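Local coordinates for SnoN,Epimerase SnoN (Streptomyces nogalater, PDB 5EP9), which acts as a non-heme iron, 2-oxoglutarate-dependent epimerase in the biosynthesis of the polyketide nogalamycin, at residues 64-68 with 69-73; 96-99 with 100-104; 141-144 with 145-148; 196-199 with 200-203; 210-213 with 214-217. All coordinates share one frame; numbering follows the deposited sequence.

Interaction 1: residues 64-68 with 69-73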
loop_
_atom_site.group_PDB
_atom_site.type_symbol
_atom_site.label_atom_id
_atom_site.label_comp_id
_atom_site.label_asym_id
_atom_site.label_seq_id
_atom_site.Cartn_x
_atom_site.Cartn_y
_atom_site.Cartn_z
ATOM N N ALA A 64 12.276 4.561 9.245
ATOM C CA ALA A 64 12.252 4.684 7.759
ATOM C C ALA A 64 13.537 5.251 7.227
ATOM O O ALA A 64 14.161 4.652 6.325
ATOM C CB ALA A 64 11.092 5.495 7.262
ATOM N N ARG A 65 14.000 6.315 7.875
ATOM C CA ARG A 65 15.275 6.947 7.429
ATOM C C ARG A 65 16.489 6.067 7.626
ATOM O O ARG A 65 17.368 6.003 6.760
ATOM C CB ARG A 65 15.563 8.245 8.163
ATOM C CG ARG A 65 14.610 9.394 7.796
ATOM C CD ARG A 65 15.083 10.688 8.466
ATOM N NE ARG A 65 14.436 11.814 7.827
ATOM C CZ ARG A 65 13.763 12.830 8.415
ATOM N NH1 ARG A 65 13.698 12.991 9.761
ATOM N NH2 ARG A 65 13.170 13.737 7.628
ATOM N N ARG A 66 16.500 5.386 8.760
ATOM C CA ARG A 66 17.591 4.481 9.086
ATOM C C ARG A 66 17.695 3.346 8.062
ATOM O O ARG A 66 18.756 3.025 7.609
ATOM C CB ARG A 66 17.418 3.857 10.496
ATOM C CG ARG A 66 18.634 3.091 10.988
ATOM C CD ARG A 66 18.328 2.291 12.260
ATOM N NE ARG A 66 17.334 1.215 12.020
ATOM C CZ ARG A 66 17.610 0.038 11.487
ATOM N NH1 ARG A 66 18.810 -0.245 11.052
ATOM N NH2 ARG A 66 16.649 -0.875 11.381
ATOM N N LEU A 67 16.562 2.765 7.721
ATOM C CA LEU A 67 16.531 1.668 6.778
ATOM C C LEU A 67 17.019 2.139 5.364
ATOM O O LEU A 67 17.812 1.487 4.729
ATOM C CB LEU A 67 15.164 1.040 6.694
ATOM C CG LEU A 67 14.770 0.159 7.892
ATOM C CD1 LEU A 67 13.307 -0.135 7.877
ATOM C CD2 LEU A 67 15.508 -1.159 7.993
ATOM N N LEU A 68 16.501 3.269 4.920
ATOM C CA LEU A 68 16.881 3.810 3.603
ATOM C C LEU A 68 18.335 4.126 3.499
ATOM O O LEU A 68 18.956 3.880 2.477
ATOM C CB LEU A 68 16.055 5.046 3.277
ATOM C CG LEU A 68 14.623 4.656 2.880
ATOM C CD1 LEU A 68 13.616 5.766 3.111
ATOM C CD2 LEU A 68 14.525 4.137 1.424
ATOM N N ALA A 69 18.914 4.628 4.591
ATOM C CA ALA A 69 20.312 5.043 4.627
ATOM C C ALA A 69 21.274 3.898 4.898
ATOM O O ALA A 69 22.325 3.841 4.298
ATOM C CB ALA A 69 20.548 6.124 5.671
ATOM N N HIS A 70 20.912 2.968 5.758
ATOM C CA HIS A 70 21.854 1.947 6.265
ATOM C C HIS A 70 21.637 0.544 5.726
ATOM O O HIS A 70 22.530 -0.276 5.748
ATOM C CB HIS A 70 21.881 2.017 7.805
ATOM C CG HIS A 70 22.450 3.340 8.337
ATOM N ND1 HIS A 70 22.426 3.693 9.667
ATOM C CD2 HIS A 70 23.075 4.375 7.705
ATOM C CE1 HIS A 70 23.009 4.875 9.834
ATOM N NE2 HIS A 70 23.417 5.312 8.657
ATOM N N GLU A 71 20.446 0.256 5.241
ATOM C CA GLU A 71 20.116 -1.057 4.665
ATOM C C GLU A 71 19.929 -0.967 3.124
ATOM O O GLU A 71 19.965 0.064 2.510
ATOM C CB GLU A 71 18.834 -1.687 5.270
ATOM C CG GLU A 71 18.759 -1.950 6.794
ATOM C CD GLU A 71 19.905 -2.744 7.359
ATOM O OE1 GLU A 71 20.293 -3.803 6.810
ATOM O OE2 GLU A 71 20.459 -2.292 8.333
ATOM N N GLU A 72 19.671 -2.113 2.537
ATOM C CA GLU A 72 19.298 -2.214 1.134
ATOM C C GLU A 72 17.987 -1.638 0.795
ATOM O O GLU A 72 16.991 -1.999 1.376
ATOM C CB GLU A 72 19.227 -3.688 0.712
ATOM C CG GLU A 72 20.615 -4.251 0.623
ATOM C CD GLU A 72 20.811 -5.170 -0.537
ATOM O OE1 GLU A 72 20.614 -4.667 -1.693
ATOM O OE2 GLU A 72 21.279 -6.322 -0.253
ATOM N N SER A 73 17.996 -0.830 -0.249
ATOM C CA SER A 73 16.792 -0.409 -0.887
ATOM C C SER A 73 16.790 -0.801 -2.371
ATOM O O SER A 73 17.805 -1.237 -2.930
ATOM C CB SER A 73 16.608 1.099 -0.703
ATOM O OG SER A 73 17.696 1.749 -1.235
HETATM O O HOH W 1 21.649 1.480 11.162
HETATM O O HOH W 2 19.658 2.041 0.748
#

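Interaction 2: residues 96-99 with 100-104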
loop_
_atom_site.group_PDB
_atom_site.type_symbol
_atom_site.label_atom_id
_atom_site.label_comp_id
_atom_site.label_asym_id
_atom_site.label_seq_id
_atom_site.Cartn_x
_atom_site.Cartn_y
_atom_site.Cartn_z
ATOM N N THR A 96 10.235 -2.676 13.963
ATOM C CA THR A 96 9.631 -1.456 14.200
ATOM C C THR A 96 8.617 -1.276 12.956
ATOM O O THR A 96 7.446 -1.078 13.149
ATOM C CB THR A 96 10.663 -0.315 14.285
ATOM O OG1 THR A 96 11.382 -0.414 15.509
ATOM C CG2 THR A 96 9.973 1.038 14.268
ATOM N N MET A 97 9.093 -1.584 11.779
ATOM C CA MET A 97 8.235 -1.689 10.694
ATOM C C MET A 97 7.146 -2.790 10.751
ATOM O O MET A 97 6.003 -2.562 10.303
ATOM C CB MET A 97 9.027 -1.733 9.336
ATOM C CG MET A 97 9.803 -0.453 9.067
ATOM S SD MET A 97 8.649 0.951 9.106
ATOM C CE MET A 97 9.764 2.306 9.091
ATOM N N ARG A 98 7.446 -3.909 11.345
ATOM C CA ARG A 98 6.410 -4.869 11.559
ATOM C C ARG A 98 5.347 -4.342 12.489
ATOM O O ARG A 98 4.164 -4.730 12.318
ATOM C CB ARG A 98 6.958 -6.237 12.074
ATOM C CG ARG A 98 5.982 -7.421 11.883
ATOM C CD ARG A 98 6.626 -8.717 12.396
ATOM N NE ARG A 98 5.920 -9.948 11.977
ATOM C CZ ARG A 98 4.785 -10.419 12.518
ATOM N NH1 ARG A 98 4.151 -9.735 13.474
ATOM N NH2 ARG A 98 4.270 -11.602 12.142
ATOM N N ARG A 99 5.747 -3.595 13.523
ATOM C CA ARG A 99 4.720 -3.020 14.416
ATOM C C ARG A 99 3.827 -2.066 13.639
ATOM O O ARG A 99 2.636 -1.971 13.876
ATOM C CB ARG A 99 5.276 -2.307 15.651
ATOM C CG ARG A 99 5.810 -3.325 16.685
ATOM C CD ARG A 99 6.213 -2.730 18.028
ATOM N NE ARG A 99 7.619 -2.406 18.045
ATOM C CZ ARG A 99 8.131 -1.218 17.767
ATOM N NH1 ARG A 99 7.348 -0.167 17.411
ATOM N NH2 ARG A 99 9.469 -1.108 17.810
ATOM N N LEU A 100 4.409 -1.318 12.736
ATOM C CA LEU A 100 3.574 -0.420 11.892
ATOM C C LEU A 100 2.624 -1.214 10.964
ATOM O O LEU A 100 1.469 -0.834 10.752
ATOM C CB LEU A 100 4.436 0.600 11.120
ATOM C CG LEU A 100 3.743 1.539 10.180
ATOM C CD1 LEU A 100 2.679 2.372 10.864
ATOM C CD2 LEU A 100 4.790 2.394 9.523
ATOM N N ALA A 101 3.163 -2.255 10.351
ATOM C CA ALA A 101 2.410 -3.143 9.449
ATOM C C ALA A 101 1.202 -3.795 10.099
ATOM O O ALA A 101 0.155 -3.962 9.480
ATOM C CB ALA A 101 3.308 -4.209 8.885
ATOM N N THR A 102 1.346 -4.094 11.381
ATOM C CA THR A 102 0.286 -4.671 12.201
ATOM C C THR A 102 -0.305 -3.717 13.239
ATOM O O THR A 102 -1.023 -4.116 14.104
ATOM C CB THR A 102 0.790 -5.957 12.916
ATOM O OG1 THR A 102 1.952 -5.644 13.666
ATOM C CG2 THR A 102 1.156 -7.008 11.885
ATOM N N HIS A 103 -0.051 -2.428 13.095
ATOM C CA HIS A 103 -0.578 -1.431 13.946
ATOM C C HIS A 103 -2.056 -1.683 14.257
ATOM O O HIS A 103 -2.880 -1.823 13.332
ATOM C CB HIS A 103 -0.402 -0.077 13.282
ATOM C CG HIS A 103 -0.616 1.069 14.200
ATOM N ND1 HIS A 103 -1.878 1.531 14.511
ATOM C CD2 HIS A 103 0.256 1.800 14.946
ATOM C CE1 HIS A 103 -1.766 2.503 15.404
ATOM N NE2 HIS A 103 -0.485 2.688 15.675
ATOM N N PRO A 104 -2.444 -1.643 15.506
ATOM C CA PRO A 104 -3.836 -2.029 15.812
ATOM C C PRO A 104 -4.924 -1.191 15.182
ATOM O O PRO A 104 -5.974 -1.715 14.840
ATOM C CB PRO A 104 -3.954 -1.940 17.395
ATOM C CG PRO A 104 -2.539 -2.009 17.873
ATOM C CD PRO A 104 -1.612 -1.556 16.714
#

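Interaction 3: residues 141-144 with 145-148. With FE (Fe (III) ion), chain F; AKG (2-oxoglutaric acid), chain E.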
loop_
_atom_site.group_PDB
_atom_site.type_symbol
_atom_site.label_atom_id
_atom_site.label_comp_id
_atom_site.label_asym_id
_atom_site.label_seq_id
_atom_site.Cartn_x
_atom_site.Cartn_y
_atom_site.Cartn_z
ATOM N N PRO A 141 -0.064 6.114 -13.567
ATOM C CA PRO A 141 -1.331 5.508 -13.181
ATOM C C PRO A 141 -1.354 3.993 -13.350
ATOM O O PRO A 141 -0.858 3.467 -14.291
ATOM C CB PRO A 141 -2.356 6.142 -14.162
ATOM C CG PRO A 141 -1.705 7.344 -14.694
ATOM C CD PRO A 141 -0.236 7.092 -14.702
ATOM N N HIS A 142 -1.854 3.298 -12.352
ATOM C CA HIS A 142 -1.953 1.881 -12.415
ATOM C C HIS A 142 -2.987 1.443 -11.418
ATOM O O HIS A 142 -3.415 2.207 -10.557
ATOM C CB HIS A 142 -0.594 1.255 -12.125
ATOM C CG HIS A 142 -0.126 1.505 -10.719
ATOM N ND1 HIS A 142 0.389 2.707 -10.339
ATOM C CD2 HIS A 142 -0.199 0.763 -9.595
ATOM C CE1 HIS A 142 0.679 2.683 -9.051
ATOM N NE2 HIS A 142 0.398 1.492 -8.589
ATOM N N HIS A 143 -3.324 0.175 -11.467
ATOM C CA HIS A 143 -3.940 -0.502 -10.323
ATOM C C HIS A 143 -3.114 -1.631 -9.828
ATOM O O HIS A 143 -2.275 -2.084 -10.504
ATOM C CB HIS A 143 -5.373 -0.930 -10.527
ATOM C CG HIS A 143 -5.580 -1.905 -11.600
ATOM N ND1 HIS A 143 -5.623 -1.541 -12.916
ATOM C CD2 HIS A 143 -5.829 -3.231 -11.549
ATOM C CE1 HIS A 143 -5.933 -2.600 -13.635
ATOM N NE2 HIS A 143 -6.069 -3.642 -12.827
ATOM N N ASP A 144 -3.299 -2.021 -8.582
ATOM C CA ASP A 144 -2.240 -2.840 -7.950
ATOM C C ASP A 144 -2.456 -4.341 -8.159
ATOM O O ASP A 144 -1.509 -5.118 -8.132
ATOM C CB ASP A 144 -2.181 -2.551 -6.407
ATOM C CG ASP A 144 -1.799 -1.188 -6.062
ATOM O OD1 ASP A 144 -0.892 -0.593 -6.714
ATOM O OD2 ASP A 144 -2.330 -0.748 -5.023
ATOM N N ALA A 145 -3.712 -4.722 -8.378
ATOM C CA ALA A 145 -4.117 -6.154 -8.338
ATOM C C ALA A 145 -3.339 -7.121 -9.183
ATOM O O ALA A 145 -3.016 -8.223 -8.772
ATOM C CB ALA A 145 -5.603 -6.346 -8.673
ATOM N N PHE A 146 -2.988 -6.690 -10.358
ATOM C CA PHE A 146 -2.355 -7.587 -11.310
ATOM C C PHE A 146 -0.932 -7.949 -10.945
ATOM O O PHE A 146 -0.424 -8.934 -11.404
ATOM C CB PHE A 146 -2.513 -7.005 -12.732
ATOM C CG PHE A 146 -4.018 -7.080 -13.265
ATOM C CD1 PHE A 146 -5.136 -7.239 -12.364
ATOM C CD2 PHE A 146 -4.324 -7.001 -14.661
ATOM C CE1 PHE A 146 -6.458 -7.309 -12.811
ATOM C CE2 PHE A 146 -5.650 -7.072 -15.106
ATOM C CZ PHE A 146 -6.708 -7.227 -14.180
ATOM N N ALA A 147 -0.347 -7.218 -10.017
ATOM C CA ALA A 147 0.971 -7.528 -9.554
ATOM C C ALA A 147 1.024 -8.380 -8.258
ATOM O O ALA A 147 2.119 -8.658 -7.731
ATOM C CB ALA A 147 1.710 -6.210 -9.314
ATOM N N PHE A 148 -0.152 -8.682 -7.716
ATOM C CA PHE A 148 -0.294 -9.464 -6.457
ATOM C C PHE A 148 -0.393 -10.973 -6.783
ATOM O O PHE A 148 -1.335 -11.415 -7.447
ATOM C CB PHE A 148 -1.505 -9.013 -5.643
ATOM C CG PHE A 148 -1.419 -7.620 -5.083
ATOM C CD1 PHE A 148 -0.190 -6.977 -4.855
ATOM C CD2 PHE A 148 -2.559 -6.939 -4.757
ATOM C CE1 PHE A 148 -0.113 -5.713 -4.292
ATOM C CE2 PHE A 148 -2.481 -5.709 -4.189
ATOM C CZ PHE A 148 -1.265 -5.097 -3.955
HETATM FE FE FE F . 0.042 1.194 -6.466
HETATM C C1 AKG E . 0.646 1.997 -3.952
HETATM O O1 AKG E . -0.058 1.052 -4.393
HETATM O O2 AKG E . 0.766 2.225 -2.723
HETATM C C2 AKG E . 1.321 2.916 -4.898
HETATM O O5 AKG E . 1.196 2.719 -6.124
HETATM C C3 AKG E . 2.164 4.064 -4.297
HETATM C C4 AKG E . 2.692 5.103 -5.281
HETATM C C5 AKG E . 3.542 6.205 -4.691
HETATM O O3 AKG E . 3.693 6.264 -3.457
HETATM O O4 AKG E . 4.128 7.027 -5.460
HETATM O O HOH W 3 1.861 0.183 -6.333
#

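Interaction 4: residues 196-199 with 200-203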
loop_
_atom_site.group_PDB
_atom_site.type_symbol
_atom_site.label_atom_id
_atom_site.label_comp_id
_atom_site.label_asym_id
_atom_site.label_seq_id
_atom_site.Cartn_x
_atom_site.Cartn_y
_atom_site.Cartn_z
ATOM N N PHE A 196 -6.656 3.518 -17.682
ATOM C CA PHE A 196 -7.217 4.442 -18.727
ATOM C C PHE A 196 -7.417 3.799 -20.064
ATOM O O PHE A 196 -7.376 4.478 -21.030
ATOM C CB PHE A 196 -6.445 5.788 -18.812
ATOM C CG PHE A 196 -6.477 6.554 -17.531
ATOM C CD1 PHE A 196 -7.689 6.954 -16.987
ATOM C CD2 PHE A 196 -5.326 6.828 -16.821
ATOM C CE1 PHE A 196 -7.736 7.626 -15.768
ATOM C CE2 PHE A 196 -5.372 7.508 -15.604
ATOM C CZ PHE A 196 -6.579 7.885 -15.063
ATOM N N THR A 197 -7.638 2.477 -20.103
ATOM C CA THR A 197 -7.921 1.741 -21.403
ATOM C C THR A 197 -9.388 1.336 -21.559
ATOM O O THR A 197 -9.778 0.983 -22.565
ATOM C CB THR A 197 -7.081 0.425 -21.547
ATOM O OG1 THR A 197 -7.397 -0.525 -20.480
ATOM C CG2 THR A 197 -5.542 0.729 -21.555
ATOM N N ARG A 198 -10.193 1.359 -20.527
ATOM C CA ARG A 198 -11.576 0.967 -20.629
ATOM C C ARG A 198 -12.413 2.127 -21.152
ATOM O O ARG A 198 -12.025 3.284 -21.045
ATOM C CB ARG A 198 -12.056 0.476 -19.298
ATOM C CG ARG A 198 -11.360 -0.816 -19.026
ATOM C CD ARG A 198 -11.222 -1.083 -17.595
ATOM N NE ARG A 198 -10.272 -0.215 -16.912
ATOM C CZ ARG A 198 -9.947 -0.376 -15.639
ATOM N NH1 ARG A 198 -10.415 -1.433 -14.950
ATOM N NH2 ARG A 198 -9.116 0.486 -15.041
ATOM N N PRO A 199 -13.538 1.805 -21.808
ATOM C CA PRO A 199 -14.269 2.880 -22.515
ATOM C C PRO A 199 -14.893 3.846 -21.506
ATOM O O PRO A 199 -15.320 3.438 -20.419
ATOM C CB PRO A 199 -15.305 2.113 -23.359
ATOM C CG PRO A 199 -15.119 0.627 -23.035
ATOM C CD PRO A 199 -14.219 0.492 -21.884
ATOM N N GLY A 200 -14.764 5.130 -21.784
ATOM C CA GLY A 200 -15.185 6.156 -20.800
ATOM C C GLY A 200 -14.221 6.475 -19.660
ATOM O O GLY A 200 -14.369 7.479 -19.008
ATOM N N GLU A 201 -13.266 5.594 -19.362
ATOM C CA GLU A 201 -12.369 5.788 -18.193
ATOM C C GLU A 201 -11.592 7.125 -18.168
ATOM O O GLU A 201 -11.428 7.679 -17.138
ATOM C CB GLU A 201 -11.348 4.668 -18.167
ATOM C CG GLU A 201 -10.585 4.591 -16.894
ATOM C CD GLU A 201 -9.720 3.286 -16.801
ATOM O OE1 GLU A 201 -9.786 2.365 -17.685
ATOM O OE2 GLU A 201 -8.931 3.221 -15.874
ATOM N N ILE A 202 -11.087 7.584 -19.312
ATOM C CA ILE A 202 -10.333 8.823 -19.346
ATOM C C ILE A 202 -11.213 10.037 -18.883
ATOM O O ILE A 202 -10.649 11.096 -18.500
ATOM C CB ILE A 202 -9.692 9.134 -20.729
ATOM C CG1 ILE A 202 -10.691 9.227 -21.843
ATOM C CG2 ILE A 202 -8.582 8.163 -21.086
ATOM C CD1 ILE A 202 -10.076 9.894 -23.088
ATOM N N TRP A 203 -12.580 9.915 -19.105
ATOM C CA TRP A 203 -13.564 10.996 -18.776
ATOM C C TRP A 203 -13.871 11.017 -17.215
ATOM O O TRP A 203 -14.587 11.871 -16.750
ATOM C CB TRP A 203 -14.792 10.919 -19.636
ATOM C CG TRP A 203 -14.361 11.049 -21.146
ATOM C CD1 TRP A 203 -14.450 10.102 -22.046
ATOM C CD2 TRP A 203 -13.611 12.113 -21.732
ATOM N NE1 TRP A 203 -13.805 10.482 -23.144
ATOM C CE2 TRP A 203 -13.283 11.716 -22.990
ATOM C CE3 TRP A 203 -13.202 13.369 -21.306
ATOM C CZ2 TRP A 203 -12.619 12.503 -23.824
ATOM C CZ3 TRP A 203 -12.475 14.140 -22.115
ATOM C CH2 TRP A 203 -12.145 13.734 -23.307
HETATM O O HOH W 4 -10.807 5.683 -21.659
#

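Interaction 5: residues 210-213 with 214-217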
loop_
_atom_site.group_PDB
_atom_site.type_symbol
_atom_site.label_atom_id
_atom_site.label_comp_id
_atom_site.label_asym_id
_atom_site.label_seq_id
_atom_site.Cartn_x
_atom_site.Cartn_y
_atom_site.Cartn_z
ATOM N N PRO A 210 -3.770 15.421 -0.866
ATOM C CA PRO A 210 -2.646 15.726 0.034
ATOM C C PRO A 210 -2.901 15.211 1.465
ATOM O O PRO A 210 -4.047 15.129 1.904
ATOM C CB PRO A 210 -2.530 17.221 -0.026
ATOM C CG PRO A 210 -3.819 17.676 -0.551
ATOM C CD PRO A 210 -4.464 16.625 -1.303
ATOM N N LEU A 211 -1.811 14.909 2.136
ATOM C CA LEU A 211 -1.877 14.263 3.474
ATOM C C LEU A 211 -0.945 14.973 4.422
ATOM O O LEU A 211 0.201 15.216 4.065
ATOM C CB LEU A 211 -1.381 12.798 3.376
ATOM C CG LEU A 211 -2.171 11.864 2.526
ATOM C CD1 LEU A 211 -1.525 10.491 2.580
ATOM C CD2 LEU A 211 -3.600 11.777 3.046
ATOM N N ARG A 212 -1.414 15.206 5.633
ATOM C CA ARG A 212 -0.497 15.556 6.731
ATOM C C ARG A 212 0.245 14.334 7.293
ATOM O O ARG A 212 -0.243 13.197 7.196
ATOM C CB ARG A 212 -1.293 16.234 7.851
ATOM C CG ARG A 212 -1.962 17.547 7.367
ATOM C CD ARG A 212 -1.810 18.659 8.318
ATOM N NE ARG A 212 -0.367 19.121 8.323
ATOM C CZ ARG A 212 0.041 20.340 8.711
ATOM N NH1 ARG A 212 -0.877 21.226 9.104
ATOM N NH2 ARG A 212 1.337 20.697 8.638
ATOM N N ALA A 213 1.402 14.584 7.921
ATOM C CA ALA A 213 2.113 13.532 8.633
ATOM C C ALA A 213 1.147 12.816 9.543
ATOM O O ALA A 213 0.413 13.449 10.295
ATOM C CB ALA A 213 3.266 14.121 9.465
ATOM N N GLY A 214 1.170 11.477 9.498
ATOM C CA GLY A 214 0.350 10.608 10.368
ATOM C C GLY A 214 -1.010 10.282 9.824
ATOM O O GLY A 214 -1.749 9.516 10.429
ATOM N N ASP A 215 -1.383 10.942 8.737
ATOM C CA ASP A 215 -2.596 10.545 7.963
ATOM C C ASP A 215 -2.292 9.337 7.152
ATOM O O ASP A 215 -1.111 9.037 6.812
ATOM C CB ASP A 215 -3.015 11.629 6.946
ATOM C CG ASP A 215 -3.569 12.875 7.581
ATOM O OD1 ASP A 215 -3.580 13.039 8.821
ATOM O OD2 ASP A 215 -3.914 13.773 6.793
ATOM N N CYS A 216 -3.342 8.611 6.788
ATOM C CA CYS A 216 -3.171 7.593 5.740
ATOM C C CYS A 216 -4.305 7.633 4.750
ATOM O O CYS A 216 -5.378 8.260 4.964
ATOM C CB CYS A 216 -3.027 6.181 6.332
ATOM S SG CYS A 216 -4.528 5.463 6.947
ATOM N N THR A 217 -4.048 6.937 3.667
ATOM C CA THR A 217 -5.101 6.480 2.781
ATOM C C THR A 217 -5.165 4.950 2.811
ATOM O O THR A 217 -4.166 4.288 3.089
ATOM C CB THR A 217 -4.928 6.958 1.365
ATOM O OG1 THR A 217 -3.609 6.654 0.873
ATOM C CG2 THR A 217 -5.135 8.460 1.276
HETATM O O HOH W 5 -1.880 13.558 11.181
#

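Interaction 1: residues 64-68 with 69-73
Water 2 is gripped three ways where helix 54-70, in the first SnoN portion of the fused chain, runs out: it donates to Leu68 O at 2.6 Å and to Glu71 O at 2.7 Å, and accepts from Ser73 OG at 2.8 Å. In a continuing helix Leu68 O would receive the next backbone N-H, that of Glu72, but Glu71 has already left helical backbone angles and the water takes that place. The last helical bonds run from His70 N to Arg66 O, 2.8 Å, and from Glu71 N to Leu67 O. On the outer side, Arg66 sets CG anti to its own N (chi1 -170°) and kinks at chi3 (65°), which lays its guanidinium alongside the bent Glu71 chain. The resulting salt bridge is long, 3.8 Å from Arg66 NH1 to Glu71 OE2, and the two planes stand 56° apart; Arg66 NH2 has a firmer partner in Glu63. Water 1 lies in the His70 ring plane, 2.8 Å from His70 ND1, and is weakly bonded to Arg66 NH1. Leu67 CD2 packs on the aliphatic Glu71 CG at 3.6 Å, while Leu68 turns to Val125 and Leu127 of strand 118-128. The geometry implies that backbone bonds and water 2 fix this helix end, the stretched ion pair at the surface probably adding little.

Interaction 2: residues 96-99 with 100-104
Met97 runs alongside Leu100, both side chains pointing the same way, with Met97 SD 4.1 Å from Leu100 CD2. Leu100 swings CG opposite its backbone N (chi1 177°), which carries the isobutyl group to the flank of the thioether. Beyond this pair, Met97 also packs on Leu67 and Val125, and Leu100 on Leu52, so the buried side of helix 95-101 faces helix 54-70, strand 118-128 and a loop. The polar side closes on one acceptor. Arg98 O takes two donors from Thr102: the backbone N at 3.0 Å and the hydroxyl OG1 at 2.7 Å, which reach it from opposite faces of the carbonyl plane. The hydroxyl half of this grip depends on Thr102 holding OG1 between its own N and carbonyl carbon (chi1 56°), and it occurs exactly where the backbone leaves helical angles. Before it, the regular bonds Leu100 N to Thr96 O, 3.1 Å, and Ala101 N to Met97 O, 2.9 Å, are still in place. Arg99 bends at chi3 (-93°) and folds its guanidinium back along the helix, with Thr96 CA lying 3.6 Å above one face near the rim. Arg98 NH2 is hydrogen-bonded to Asp278 O. Past Thr102, His103 presents ND1 weakly to Arg105 N, and NE2 is held by Glu56. The arrangement, all within the first SnoN portion, is a short turn between two helices: helix 95-101 ends at Thr102, and helix 104-114 starts after the His103 N-cap.

Interaction 3: residues 141-144 with 145-148
The facial triad of two histidines and one carboxylate, known from the cupin-type 2-oxoglutarate oxygenases, begins here as the His-X-Asp pair at the end of strand 139-142, within the first SnoN portion of the fused chain: His142 is on the strand, Asp144 beyond it. The ferric ion is bound by His142 NE2 at 2.2 Å and by Asp144 OD1 at 2.0 Å. 2-Oxoglutarate chelates it through carboxylate O1, 2.1 Å from the iron, and keto O5, 1.9 Å away; His225 and water 3 complete six ligands. O5 lies at the edge of the His142 ring, in its plane. Second-shell bonds orient the ligands: His142 ND1 meets Ala140 O, and Asp144 OD2, the oxygen not bound to iron, is hydrogen-bonded by His219. Behind the aspartate the chain coils into a 3-10 turn. Ala147 N donates to Asp144 O at 3.1 Å and a fairly straight 157°, yet comes from above the carbonyl plane. The same oxygen sits 3.8 Å above the centre of the Phe148 ring, whose CZ touches Asp144 CB. His143 holds CG between its backbone N and carbonyl carbon (chi1 62°), which brings its ring edge-to-face with Phe146, centroids 4.8 Å apart and planes at 73°. Phe146 is poorly ordered, which makes the T-shaped stack less certain than the metal site; as modelled, His143 NE2 stands 3.6 Å over the centre of the phenyl ring.

Interaction 4: residues 196-199 with 200-203
Glu201 places its carboxylate among four N-H donors from Phe196 and Arg198. Arg198 grips it side-on, NE to OE1 at 2.7 Å and NH2 to OE2 at 2.9 Å, a two-nitrogen salt bridge although guanidinium and carboxylate planes are 62° apart. Two backbone groups join in. Arg198 N lies 3.0 Å from Glu201 OE1, which it meets nearly along the axis of that carboxylate bond. Phe196 N meets Glu201 OE2 at 2.9 Å from well above the carboxylate plane, on the face opposite to Arg198 NH2. Each oxygen thus holds two donors, which fixes the rotation of the group. Glu201 gets there by running extended, with CG opposite its own N (chi1 -168°), and its CG lies against Phe196 CD1. With an alanine here, the Arg198 guanidinium would probably lose its charge partner and the N-H groups of Phe196 and Arg198 their acceptors, leaving the loop freer to shift. Outside this shell, Glu201 N returns to Arg198 O at 3.1 Å, and water 4 links Arg198 O, 2.8 Å away, to Ile202 N. Ile202 CG2 packs on Phe196 CB at 3.9 Å. Arg198 NH1 is bonded to Pro183 O, tying the loop to an earlier one. The touching residues all belong to the first SnoN portion, near its end. Gly200 has the positive phi (81°) of the third position of a type II beta turn, where a CB would clash with Pro199 O; the turn runs from Arg198 to Glu201 and is reinforced by its last side chain.

Interaction 5: residues 210-213 with 214-217
Asp215 keeps CG beside its backbone N and opposite its carbonyl carbon (chi1 -70°), a torsion that folds the carboxylate back over the preceding turn towards Arg212. OD2 of Asp215 accepts from Arg212 N at 3.1 Å, the donor standing 68° out of the carboxylate plane. Asp215 N in turn donates to Arg212 O at 3.0 Å, and the two residues are linked in both directions. This is a type II beta turn from Arg212 to Asp215, in the second SnoN portion of the fused chain, with Gly214 at the positive-phi position (88°), feeding into strand 216-220 of the seven-stranded sheet. Water 5 donates to Ala213 O and to Asp215 OD1. The buried carboxylate has further donors, Gly50 N on OD1 and His47 NE2 on OD2, while the Arg212 guanidinium goes to Asp165 instead. Were Asp215 exchanged for alanine, Gly50 N and His47 NE2 would probably be left without this acceptor, as would Arg212 N, whose link across the turn would go. Leu211 CD2 rests 3.9 Å from Asp215 CB and 4.1 Å from Thr217 CG2, the Leu211 and Thr217 side chains crossing nearly at right angles. Both side chains also touch Trp160, a 2-oxoglutarate-binding residue.

The five contacts follow one another along the chain, each closing before the next opens. Interactions 1 and 2, centres about 17 Å apart, mark the ends of helices 54-70 and 95-101, which touch through Ala64, Leu67 and Met97. Interaction 3 supplies two iron ligands beside the four-stranded sheet; interaction 4, about 16 Å away between centres, reaches it by Phe196 packing on Pro141. Interaction 5 leads from the smaller sheet into the seven-stranded one. The first four contacts lie in the first SnoN portion, apart from Trp203, and interaction 5 in the second. Interactions 1 and 4 are farthest apart, about 39 Å between centres; the iron-binding interaction 3 is about 25 Å from interaction 1.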